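Local coordinates for putative cell adhesion protein (Parabacteroides distasonis, PDB 3LIU), which is a putative fimbrillin of the FimA/Mfa1 family, probably serving as a building block of cell-surface pili that take part in adhesion, at residues 328-334 with 368-374. Numbering follows the deposited sequence.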
loop_
_atom_site.group_PDB
_atom_site.type_symbol
_atom_site.label_atom_id
_atom_site.label_comp_id
_atom_site.label_asym_id
_atom_site.label_seq_id
_atom_site.Cartn_x
_atom_site.Cartn_y
_atom_site.Cartn_z
ATOM N N LYS A 328 0.449 -34.515 1.132
ATOM C CA LYS A 328 0.715 -33.785 2.364
ATOM C C LYS A 328 -0.294 -32.671 2.415
ATOM O O LYS A 328 -0.310 -31.792 1.558
ATOM C CB LYS A 328 2.122 -33.222 2.368
ATOM C CG LYS A 328 2.507 -32.538 3.754
ATOM C CD LYS A 328 4.006 -32.173 3.833
ATOM C CE LYS A 328 4.401 -31.618 5.211
ATOM N NZ LYS A 328 5.867 -31.268 5.297
ATOM N N GLU A 329 -1.147 -32.698 3.417
ATOM C CA GLU A 329 -2.154 -31.674 3.505
ATOM C C GLU A 329 -1.613 -30.470 4.235
ATOM O O GLU A 329 -0.704 -30.599 5.029
ATOM C CB GLU A 329 -3.354 -32.176 4.271
ATOM C CG GLU A 329 -4.062 -33.314 3.619
ATOM C CD GLU A 329 -5.370 -33.558 4.312
ATOM O OE1 GLU A 329 -6.087 -32.590 4.588
ATOM O OE2 GLU A 329 -5.678 -34.697 4.610
ATOM N N ASN A 330 -2.216 -29.310 3.983
ATOM C CA ASN A 330 -1.998 -28.118 4.798
ATOM C C ASN A 330 -0.533 -27.725 4.889
ATOM O O ASN A 330 -0.029 -27.452 5.977
ATOM C CB ASN A 330 -2.650 -28.337 6.182
ATOM C CG ASN A 330 -4.133 -28.567 6.062
ATOM O OD1 ASN A 330 -4.821 -27.823 5.337
ATOM N ND2 ASN A 330 -4.643 -29.641 6.706
ATOM N N CYS A 331 0.137 -27.769 3.729
ATOM C CA CYS A 331 1.500 -27.328 3.514
ATOM C C CYS A 331 1.561 -25.829 3.294
ATOM O O CYS A 331 0.772 -25.313 2.505
ATOM C CB CYS A 331 2.030 -27.867 2.179
ATOM S SG CYS A 331 2.394 -29.456 2.151
ATOM N N TYR A 332 2.574 -25.172 3.870
ATOM C CA TYR A 332 2.812 -23.749 3.663
ATOM C C TYR A 332 4.053 -23.451 2.821
ATOM O O TYR A 332 5.104 -24.129 2.908
ATOM C CB TYR A 332 2.987 -23.009 4.994
ATOM C CG TYR A 332 1.803 -22.990 5.880
ATOM C CD1 TYR A 332 0.852 -21.991 5.773
ATOM C CD2 TYR A 332 1.623 -23.975 6.862
ATOM C CE1 TYR A 332 -0.239 -21.969 6.604
ATOM C CE2 TYR A 332 0.503 -23.970 7.683
ATOM C CZ TYR A 332 -0.425 -22.955 7.556
ATOM O OH TYR A 332 -1.565 -22.932 8.359
ATOM N N TYR A 333 3.923 -22.377 2.052
ATOM C CA TYR A 333 4.979 -21.830 1.209
ATOM C C TYR A 333 4.952 -20.293 1.352
ATOM O O TYR A 333 3.916 -19.635 1.053
ATOM C CB TYR A 333 4.743 -22.213 -0.244
ATOM C CG TYR A 333 4.606 -23.700 -0.495
ATOM C CD1 TYR A 333 3.385 -24.328 -0.348
ATOM C CD2 TYR A 333 5.707 -24.476 -0.886
ATOM C CE1 TYR A 333 3.227 -25.697 -0.593
ATOM C CE2 TYR A 333 5.580 -25.836 -1.116
ATOM C CZ TYR A 333 4.308 -26.439 -0.987
ATOM O OH TYR A 333 4.142 -27.775 -1.217
ATOM N N ALA A 334 6.053 -19.735 1.855
ATOM C CA ALA A 334 6.169 -18.305 2.114
ATOM C C ALA A 334 7.131 -17.617 1.158
ATOM O O ALA A 334 8.203 -18.160 0.887
ATOM C CB ALA A 334 6.628 -18.085 3.569
ATOM N N GLY A 368 7.772 -29.257 -4.432
ATOM C CA GLY A 368 7.987 -30.224 -3.361
ATOM C C GLY A 368 7.065 -29.889 -2.217
ATOM O O GLY A 368 6.305 -28.915 -2.308
ATOM N N PRO A 369 7.088 -30.708 -1.145
ATOM C CA PRO A 369 6.196 -30.481 -0.027
ATOM C C PRO A 369 6.612 -29.219 0.719
ATOM O O PRO A 369 7.799 -28.921 0.846
ATOM C CB PRO A 369 6.411 -31.709 0.863
ATOM C CG PRO A 369 7.315 -32.630 0.115
ATOM C CD PRO A 369 8.054 -31.778 -0.851
ATOM N N GLY A 370 5.621 -28.504 1.216
ATOM C CA GLY A 370 5.834 -27.331 2.007
ATOM C C GLY A 370 6.045 -27.695 3.452
ATOM O O GLY A 370 6.231 -28.856 3.799
ATOM N N SER A 371 6.006 -26.679 4.297
ATOM C CA SER A 371 6.197 -26.833 5.732
ATOM C C SER A 371 4.861 -26.989 6.382
ATOM O O SER A 371 3.887 -26.358 5.968
ATOM C CB SER A 371 6.889 -25.602 6.328
ATOM O OG SER A 371 6.972 -25.689 7.749
ATOM N N GLU A 372 4.833 -27.753 7.469
ATOM C CA GLU A 372 3.612 -27.883 8.251
ATOM C C GLU A 372 3.361 -26.594 9.043
ATOM O O GLU A 372 2.258 -26.396 9.514
ATOM C CB GLU A 372 3.607 -29.167 9.125
ATOM C CG GLU A 372 3.638 -30.421 8.249
ATOM C CD GLU A 372 3.499 -31.775 8.996
ATOM O OE1 GLU A 372 3.870 -31.834 10.189
ATOM O OE2 GLU A 372 3.036 -32.785 8.363
ATOM N N ILE A 373 4.350 -25.695 9.115
ATOM C CA ILE A 373 4.214 -24.472 9.893
ATOM C C ILE A 373 4.546 -23.241 9.002
ATOM O O ILE A 373 5.299 -23.352 8.004
ATOM C CB ILE A 373 5.002 -24.559 11.226
ATOM C CG1 ILE A 373 6.527 -24.608 10.985
ATOM C CG2 ILE A 373 4.569 -25.869 12.062
ATOM C CD1 ILE A 373 7.352 -24.633 12.279
ATOM N N PRO A 374 3.917 -22.092 9.300
ATOM C CA PRO A 374 3.997 -20.982 8.368
ATOM C C PRO A 374 5.289 -20.207 8.366
ATOM O O PRO A 374 5.673 -19.681 7.326
ATOM C CB PRO A 374 2.831 -20.080 8.801
ATOM C CG PRO A 374 2.623 -20.414 10.279
ATOM C CD PRO A 374 2.853 -21.887 10.308
HETATM O O HOH W 1 0.087 -32.516 6.959
HETATM O O HOH W 2 0.104 -27.468 8.558
#
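In this FimA/Mfa1-family fimbrillin, a single antiparallel bridge fastens the loop between strands 358-366 and 383-391 of one mixed sheet to the bulged strand 326-336, at an edge of the other. It lies on the side of the strand away from its partner 308-319, where a G1 bulge at Asn-330 and Cys-331, both facing Gly-313, turns the chain. In the bridge, Tyr-332, the residue most covered, donates from N to Ser-371 O (2.7 Å), and Ser-371 N to Tyr-332 O (3.0 Å). Pro-374 lies over one face of the Tyr-332 ring in a CH-pi contact, CB 4.2 Å from the centroid, and Phe-204 and Phe-244 touch both side chains. On the other side of the bulge, fully extended Lys-328 reaches across the loop: its CD packs on Pro-369 CB (3.8 Å), its CE on Glu-372 CG (3.4 Å), and its NZ donates to Gly-370 O (2.9 Å). Gly-370 packs so closely that a CB there would clash with Tyr-332 O and Tyr-333 CZ; its CA sits over the face of the Tyr-333 ring, 3.8 Å from the centroid. A water bridges Asn-330 O and Glu-372 O beside the paired residues. At the start of the loop, Tyr-333 OH donates a hydrogen bond to Gly-368 O at 2.7 Å.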